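Local structure of 5-carboxymethyl-2-hydroxymuconate semialdehyde dehydrogenase (2D4E) at residues L272-D285 with Y435-R448. The protein probably catalyses the NAD-dependent oxidation of 5-carboxymethyl-2-hydroxymuconate semialdehyde to the corresponding acid, as a tetrameric member of the aldehyde dehydrogenase family. Residues are numbered along the deposited sequence; the frame is centred on the assembly and turned at random.
Sequences LGGKSPALVFADAD and YGLAAYVFTRDLER. With NAD (nicotinamide-adenine-dinucleotide), chain K.
Arg-448 lays its CD over the centre of the Phe-281 ring, a CH-pi contact 3.8 Å from the ring centroid. A bend at chi3 (-66°) sets the guanidinium over the ring's rim near CD1, the two planes 18° apart. At the guanidinium's own edge, near its plane, Arg-448 NH1 meets Asp-283 OD1 at 3.4 Å in a salt bridge and donates to Thr-443 OG1. Thr-443 OG1 gives its proton to the syn lone pair of Asp-283 OD1, 2.6 Å away, closing a small polar ring beside the phenyl group. With alanine replacing Phe-281, the Arg-448 chain is likely to lose its flat support, its guanidinium freer to swing from Asp-283. Arg-444 reaches the other way, NH1 binding Asp-283 O from above the carbonyl plane, while NH2 has only a long, charge-only approach to Asp-285 OD2; OD1 of Asp-285 caps helix 286-298 by accepting from Arg-288 N.

These side chains close one end of the parallel strands 277-280 and 438-442, whose backbone ladder runs from Tyr-440 N on Pro-277 O to Phe-281 N on Phe-442 O. On one face Ala-278 and Val-280 pack against Tyr-440 and Phe-442, Val-280 CG2 4.1 Å from Phe-442 CD1; helix 286-298 covers this layer. Helix 423-431 covers Leu-279 on the reverse face, which Val-441 shares.

At the other end Ser-276 OG accepts from Ala-438 N (3.1 Å), and a water joins it to Leu-437 N and Lys-275 N. Gly-274 CA lies over the Tyr-435 ring, and Leu-272 O takes a nearly straight bond from nicotinamide N7N of NAD (3.1 Å, 166°). The whole exemplifies the helix-flanked, largely parallel sheet of the aldehyde dehydrogenase catalytic domain, with the loops before both strands contributing Leu-272, Gly-273 and Leu-437 to the NAD pocket.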
loop_
_atom_site.group_PDB
_atom_site.type_symbol
_atom_site.label_atom_id
_atom_site.label_comp_id
_atom_site.label_asym_id
_atom_site.label_seq_id
_atom_site.Cartn_x
_atom_site.Cartn_y
_atom_site.Cartn_z
ATOM N N LEU C 272 -4.091 -26.260 -6.203
ATOM C CA LEU C 272 -4.656 -27.544 -6.582
ATOM C C LEU C 272 -5.223 -27.649 -8.001
ATOM O O LEU C 272 -4.816 -26.909 -8.897
ATOM C CB LEU C 272 -5.703 -27.931 -5.525
ATOM C CG LEU C 272 -5.201 -27.686 -4.083
ATOM C CD1 LEU C 272 -6.325 -27.913 -3.092
ATOM C CD2 LEU C 272 -4.013 -28.602 -3.763
ATOM N N GLY C 273 -6.160 -28.577 -8.189
ATOM C CA GLY C 273 -6.741 -28.818 -9.501
ATOM C C GLY C 273 -7.501 -27.695 -10.176
ATOM O O GLY C 273 -7.742 -26.640 -9.593
ATOM N N GLY C 274 -7.876 -27.928 -11.428
ATOM C CA GLY C 274 -8.620 -26.932 -12.166
ATOM C C GLY C 274 -9.414 -27.532 -13.311
ATOM O O GLY C 274 -9.164 -28.662 -13.737
ATOM N N LYS C 275 -10.393 -26.773 -13.788
ATOM C CA LYS C 275 -11.236 -27.164 -14.913
ATOM C C LYS C 275 -11.646 -25.819 -15.485
ATOM O O LYS C 275 -12.835 -25.522 -15.654
ATOM C CB LYS C 275 -12.479 -27.931 -14.445
ATOM C CG LYS C 275 -13.243 -28.616 -15.585
ATOM C CD LYS C 275 -12.504 -29.873 -16.058
ATOM C CE LYS C 275 -13.100 -30.433 -17.339
ATOM N NZ LYS C 275 -12.332 -31.613 -17.842
ATOM N N SER C 276 -10.633 -25.006 -15.765
ATOM C CA SER C 276 -10.810 -23.653 -16.267
ATOM C C SER C 276 -11.563 -23.566 -17.587
ATOM O O SER C 276 -11.279 -24.298 -18.527
ATOM C CB SER C 276 -9.440 -22.982 -16.394
ATOM O OG SER C 276 -8.727 -23.087 -15.173
ATOM N N PRO C 277 -12.538 -22.650 -17.671
ATOM C CA PRO C 277 -13.312 -22.505 -18.904
ATOM C C PRO C 277 -12.845 -21.380 -19.820
ATOM O O PRO C 277 -12.226 -20.409 -19.377
ATOM C CB PRO C 277 -14.712 -22.242 -18.381
ATOM C CG PRO C 277 -14.421 -21.303 -17.223
ATOM C CD PRO C 277 -13.190 -21.937 -16.555
ATOM N N ALA C 278 -13.129 -21.540 -21.109
ATOM C CA ALA C 278 -12.825 -20.517 -22.103
ATOM C C ALA C 278 -14.193 -20.178 -22.690
ATOM O O ALA C 278 -14.879 -21.064 -23.203
ATOM C CB ALA C 278 -11.906 -21.066 -23.187
ATOM N N LEU C 279 -14.610 -18.919 -22.586
ATOM C CA LEU C 279 -15.903 -18.508 -23.131
ATOM C C LEU C 279 -15.681 -17.680 -24.391
ATOM O O LEU C 279 -15.035 -16.630 -24.354
ATOM C CB LEU C 279 -16.709 -17.660 -22.135
ATOM C CG LEU C 279 -16.606 -17.782 -20.617
ATOM C CD1 LEU C 279 -17.818 -17.078 -20.014
ATOM C CD2 LEU C 279 -16.549 -19.215 -20.166
ATOM N N VAL C 280 -16.222 -18.152 -25.506
ATOM C CA VAL C 280 -16.064 -17.443 -26.763
ATOM C C VAL C 280 -17.396 -16.897 -27.233
ATOM O O VAL C 280 -18.337 -17.657 -27.487
ATOM C CB VAL C 280 -15.488 -18.360 -27.854
ATOM C CG1 VAL C 280 -15.291 -17.571 -29.146
ATOM C CG2 VAL C 280 -14.156 -18.952 -27.385
ATOM N N PHE C 281 -17.475 -15.575 -27.333
ATOM C CA PHE C 281 -18.692 -14.909 -27.785
ATOM C C PHE C 281 -18.618 -14.610 -29.280
ATOM O O PHE C 281 -17.531 -14.418 -29.837
ATOM C CB PHE C 281 -18.906 -13.618 -26.998
ATOM C CG PHE C 281 -19.353 -13.846 -25.585
ATOM C CD1 PHE C 281 -20.709 -13.903 -25.270
ATOM C CD2 PHE C 281 -18.416 -14.034 -24.567
ATOM C CE1 PHE C 281 -21.129 -14.147 -23.960
ATOM C CE2 PHE C 281 -18.822 -14.279 -23.254
ATOM C CZ PHE C 281 -20.184 -14.335 -22.950
ATOM N N ALA C 282 -19.782 -14.571 -29.916
ATOM C CA ALA C 282 -19.871 -14.320 -31.347
ATOM C C ALA C 282 -19.226 -13.015 -31.814
ATOM O O ALA C 282 -18.857 -12.896 -32.975
ATOM C CB ALA C 282 -21.331 -14.356 -31.772
ATOM N N ASP C 283 -19.069 -12.050 -30.912
ATOM C CA ASP C 283 -18.505 -10.750 -31.285
ATOM C C ASP C 283 -16.996 -10.604 -31.100
ATOM O O ASP C 283 -16.446 -9.529 -31.325
ATOM C CB ASP C 283 -19.196 -9.645 -30.481
ATOM C CG ASP C 283 -18.640 -9.521 -29.066
ATOM O OD1 ASP C 283 -18.153 -10.539 -28.528
ATOM O OD2 ASP C 283 -18.695 -8.412 -28.491
ATOM N N ALA C 284 -16.327 -11.670 -30.691
ATOM C CA ALA C 284 -14.893 -11.597 -30.454
ATOM C C ALA C 284 -14.070 -11.800 -31.709
ATOM O O ALA C 284 -14.595 -12.140 -32.766
ATOM C CB ALA C 284 -14.493 -12.631 -29.410
ATOM N N ASP C 285 -12.772 -11.560 -31.587
ATOM C CA ASP C 285 -11.856 -11.786 -32.696
ATOM C C ASP C 285 -11.748 -13.312 -32.702
ATOM O O ASP C 285 -11.004 -13.889 -31.906
ATOM C CB ASP C 285 -10.495 -11.164 -32.387
ATOM C CG ASP C 285 -9.507 -11.347 -33.514
ATOM O OD1 ASP C 285 -9.528 -12.422 -34.145
ATOM O OD2 ASP C 285 -8.704 -10.425 -33.758
ATOM N N TYR C 435 -14.200 -26.374 -9.139
ATOM C CA TYR C 435 -12.912 -25.711 -9.302
ATOM C C TYR C 435 -13.033 -24.204 -9.517
ATOM O O TYR C 435 -14.137 -23.663 -9.656
ATOM C CB TYR C 435 -12.139 -26.344 -10.465
ATOM C CG TYR C 435 -11.764 -27.794 -10.227
ATOM C CD1 TYR C 435 -12.369 -28.822 -10.952
ATOM C CD2 TYR C 435 -10.802 -28.137 -9.275
ATOM C CE1 TYR C 435 -12.025 -30.157 -10.735
ATOM C CE2 TYR C 435 -10.451 -29.469 -9.049
ATOM C CZ TYR C 435 -11.066 -30.471 -9.781
ATOM O OH TYR C 435 -10.729 -31.785 -9.551
ATOM N N GLY C 436 -11.887 -23.530 -9.531
ATOM C CA GLY C 436 -11.875 -22.096 -9.733
ATOM C C GLY C 436 -10.466 -21.546 -9.826
ATOM O O GLY C 436 -10.083 -20.671 -9.049
ATOM N N LEU C 437 -9.687 -22.062 -10.771
ATOM C CA LEU C 437 -8.314 -21.602 -10.957
ATOM C C LEU C 437 -8.269 -20.437 -11.955
ATOM O O LEU C 437 -8.057 -19.289 -11.568
ATOM C CB LEU C 437 -7.432 -22.759 -11.439
ATOM C CG LEU C 437 -5.928 -22.481 -11.549
ATOM C CD1 LEU C 437 -5.397 -21.918 -10.229
ATOM C CD2 LEU C 437 -5.206 -23.766 -11.916
ATOM N N ALA C 438 -8.479 -20.727 -13.235
ATOM C CA ALA C 438 -8.469 -19.679 -14.249
ATOM C C ALA C 438 -9.745 -19.654 -15.092
ATOM O O ALA C 438 -10.602 -20.527 -14.981
ATOM C CB ALA C 438 -7.261 -19.848 -15.156
ATOM N N ALA C 439 -9.858 -18.636 -15.934
ATOM C CA ALA C 439 -10.996 -18.482 -16.830
ATOM C C ALA C 439 -10.509 -17.595 -17.970
ATOM O O ALA C 439 -9.664 -16.728 -17.760
ATOM C CB ALA C 439 -12.170 -17.830 -16.105
ATOM N N TYR C 440 -11.026 -17.831 -19.172
ATOM C CA TYR C 440 -10.640 -17.060 -20.351
ATOM C C TYR C 440 -11.890 -16.539 -21.060
ATOM O O TYR C 440 -12.810 -17.305 -21.376
ATOM C CB TYR C 440 -9.820 -17.934 -21.303
ATOM C CG TYR C 440 -8.641 -18.602 -20.629
ATOM C CD1 TYR C 440 -8.815 -19.744 -19.847
ATOM C CD2 TYR C 440 -7.355 -18.065 -20.734
ATOM C CE1 TYR C 440 -7.746 -20.336 -19.185
ATOM C CE2 TYR C 440 -6.271 -18.646 -20.073
ATOM C CZ TYR C 440 -6.473 -19.780 -19.301
ATOM O OH TYR C 440 -5.413 -20.357 -18.636
ATOM N N VAL C 441 -11.924 -15.236 -21.312
ATOM C CA VAL C 441 -13.077 -14.634 -21.952
ATOM C C VAL C 441 -12.718 -13.957 -23.263
ATOM O O VAL C 441 -11.831 -13.106 -23.317
ATOM C CB VAL C 441 -13.729 -13.597 -21.033
ATOM C CG1 VAL C 441 -15.028 -13.096 -21.650
ATOM C CG2 VAL C 441 -13.970 -14.209 -19.653
ATOM N N PHE C 442 -13.417 -14.347 -24.321
ATOM C CA PHE C 442 -13.190 -13.777 -25.632
ATOM C C PHE C 442 -14.444 -13.059 -26.122
ATOM O O PHE C 442 -15.440 -13.682 -26.493
ATOM C CB PHE C 442 -12.763 -14.875 -26.609
ATOM C CG PHE C 442 -11.497 -15.581 -26.203
ATOM C CD1 PHE C 442 -11.534 -16.656 -25.320
ATOM C CD2 PHE C 442 -10.258 -15.137 -26.667
ATOM C CE1 PHE C 442 -10.353 -17.280 -24.902
ATOM C CE2 PHE C 442 -9.072 -15.754 -26.252
ATOM C CZ PHE C 442 -9.119 -16.827 -25.369
ATOM N N THR C 443 -14.379 -11.735 -26.099
ATOM C CA THR C 443 -15.472 -10.873 -26.529
ATOM C C THR C 443 -14.852 -9.494 -26.720
ATOM O O THR C 443 -13.881 -9.151 -26.040
ATOM C CB THR C 443 -16.577 -10.785 -25.450
ATOM O OG1 THR C 443 -17.706 -10.078 -25.974
ATOM C CG2 THR C 443 -16.058 -10.047 -24.202
ATOM N N ARG C 444 -15.394 -8.706 -27.645
ATOM C CA ARG C 444 -14.861 -7.371 -27.882
ATOM C C ARG C 444 -15.607 -6.321 -27.065
ATOM O O ARG C 444 -15.131 -5.200 -26.912
ATOM C CB ARG C 444 -14.949 -6.999 -29.367
ATOM C CG ARG C 444 -13.924 -7.655 -30.288
ATOM C CD ARG C 444 -13.926 -6.916 -31.631
ATOM N NE ARG C 444 -12.955 -7.408 -32.610
ATOM C CZ ARG C 444 -13.193 -8.380 -33.487
ATOM N NH1 ARG C 444 -14.373 -8.987 -33.515
ATOM N NH2 ARG C 444 -12.256 -8.729 -34.357
ATOM N N ASP C 445 -16.769 -6.685 -26.536
ATOM C CA ASP C 445 -17.571 -5.744 -25.762
ATOM C C ASP C 445 -16.960 -5.395 -24.405
ATOM O O ASP C 445 -16.798 -6.256 -23.538
ATOM C CB ASP C 445 -18.987 -6.288 -25.574
ATOM C CG ASP C 445 -19.931 -5.252 -24.994
ATOM O OD1 ASP C 445 -20.114 -5.215 -23.756
ATOM O OD2 ASP C 445 -20.483 -4.457 -25.782
ATOM N N LEU C 446 -16.633 -4.118 -24.236
ATOM C CA LEU C 446 -16.022 -3.610 -23.014
ATOM C C LEU C 446 -16.787 -3.966 -21.743
ATOM O O LEU C 446 -16.252 -4.639 -20.866
ATOM C CB LEU C 446 -15.853 -2.088 -23.112
ATOM C CG LEU C 446 -15.289 -1.330 -21.904
ATOM C CD1 LEU C 446 -13.943 -1.896 -21.518
ATOM C CD2 LEU C 446 -15.146 0.147 -22.243
ATOM N N GLU C 447 -18.038 -3.538 -21.646
ATOM C CA GLU C 447 -18.823 -3.808 -20.446
ATOM C C GLU C 447 -19.079 -5.286 -20.139
ATOM O O GLU C 447 -19.088 -5.684 -18.973
ATOM C CB GLU C 447 -20.131 -3.010 -20.499
ATOM C CG GLU C 447 -19.850 -1.509 -20.579
ATOM C CD GLU C 447 -21.087 -0.638 -20.755
ATOM O OE1 GLU C 447 -20.905 0.558 -21.056
ATOM O OE2 GLU C 447 -22.225 -1.127 -20.589
ATOM N N ARG C 448 -19.281 -6.106 -21.165
ATOM C CA ARG C 448 -19.501 -7.532 -20.925
ATOM C C ARG C 448 -18.211 -8.158 -20.376
ATOM O O ARG C 448 -18.250 -8.983 -19.467
ATOM C CB ARG C 448 -19.904 -8.246 -22.221
ATOM C CG ARG C 448 -20.096 -9.758 -22.077
ATOM C CD ARG C 448 -20.276 -10.424 -23.434
ATOM N NE ARG C 448 -21.511 -10.006 -24.089
ATOM C CZ ARG C 448 -21.664 -9.897 -25.405
ATOM N NH1 ARG C 448 -20.651 -10.158 -26.221
ATOM N NH2 ARG C 448 -22.830 -9.512 -25.908
HETATM P PA NAD K . -0.308 -35.390 -6.781
HETATM O O1A NAD K . -0.561 -36.797 -6.493
HETATM O O2A NAD K . -1.085 -34.495 -5.906
HETATM O O5B NAD K . 1.247 -34.955 -6.613
HETATM C C5B NAD K . 1.721 -33.718 -5.986
HETATM C C4B NAD K . 2.700 -34.093 -4.895
HETATM O O4B NAD K . 1.879 -34.689 -3.867
HETATM C C3B NAD K . 3.715 -35.205 -5.280
HETATM O O3B NAD K . 5.067 -34.770 -5.025
HETATM C C2B NAD K . 3.260 -36.390 -4.412
HETATM O O2B NAD K . 4.344 -37.267 -4.031
HETATM C C1B NAD K . 2.608 -35.681 -3.242
HETATM N N9A NAD K . 1.678 -36.532 -2.525
HETATM C C8A NAD K . 0.765 -37.449 -3.016
HETATM N N7A NAD K . 0.053 -38.077 -2.051
HETATM C C5A NAD K . 0.557 -37.510 -0.880
HETATM C C6A NAD K . 0.235 -37.734 0.511
HETATM N N6A NAD K . -0.686 -38.612 0.915
HETATM N N1A NAD K . 0.944 -36.982 1.437
HETATM C C2A NAD K . 1.905 -36.071 1.009
HETATM N N3A NAD K . 2.266 -35.803 -0.238
HETATM C C4A NAD K . 1.559 -36.552 -1.149
HETATM O O3 NAD K . -0.618 -35.169 -8.254
HETATM P PN NAD K . 0.126 -34.740 -9.588
HETATM O O1N NAD K . -0.171 -35.807 -10.566
HETATM O O2N NAD K . 1.548 -34.500 -9.294
HETATM O O5D NAD K . -0.802 -33.520 -9.810
HETATM C C5D NAD K . -1.086 -32.857 -11.018
HETATM C C4D NAD K . -2.068 -31.894 -10.429
HETATM O O4D NAD K . -1.426 -30.701 -9.926
HETATM C C3D NAD K . -3.246 -31.490 -11.304
HETATM O O3D NAD K . -4.514 -31.630 -10.634
HETATM C C2D NAD K . -2.873 -30.050 -11.651
HETATM O O2D NAD K . -4.050 -29.283 -11.980
HETATM C C1D NAD K . -2.161 -29.609 -10.392
HETATM N N1N NAD K . -1.285 -28.443 -10.593
HETATM C C2N NAD K . -1.808 -27.278 -10.052
HETATM C C3N NAD K . -1.047 -26.131 -10.215
HETATM C C7N NAD K . -1.516 -24.782 -9.690
HETATM O O7N NAD K . -0.799 -23.813 -9.860
HETATM N N7N NAD K . -2.701 -24.677 -9.062
HETATM C C4N NAD K . 0.240 -26.156 -10.925
HETATM C C5N NAD K . 0.648 -27.427 -11.424
HETATM C C6N NAD K . -0.049 -28.598 -11.301
HETATM O O HOH W 1 -10.568 -23.973 -12.932
#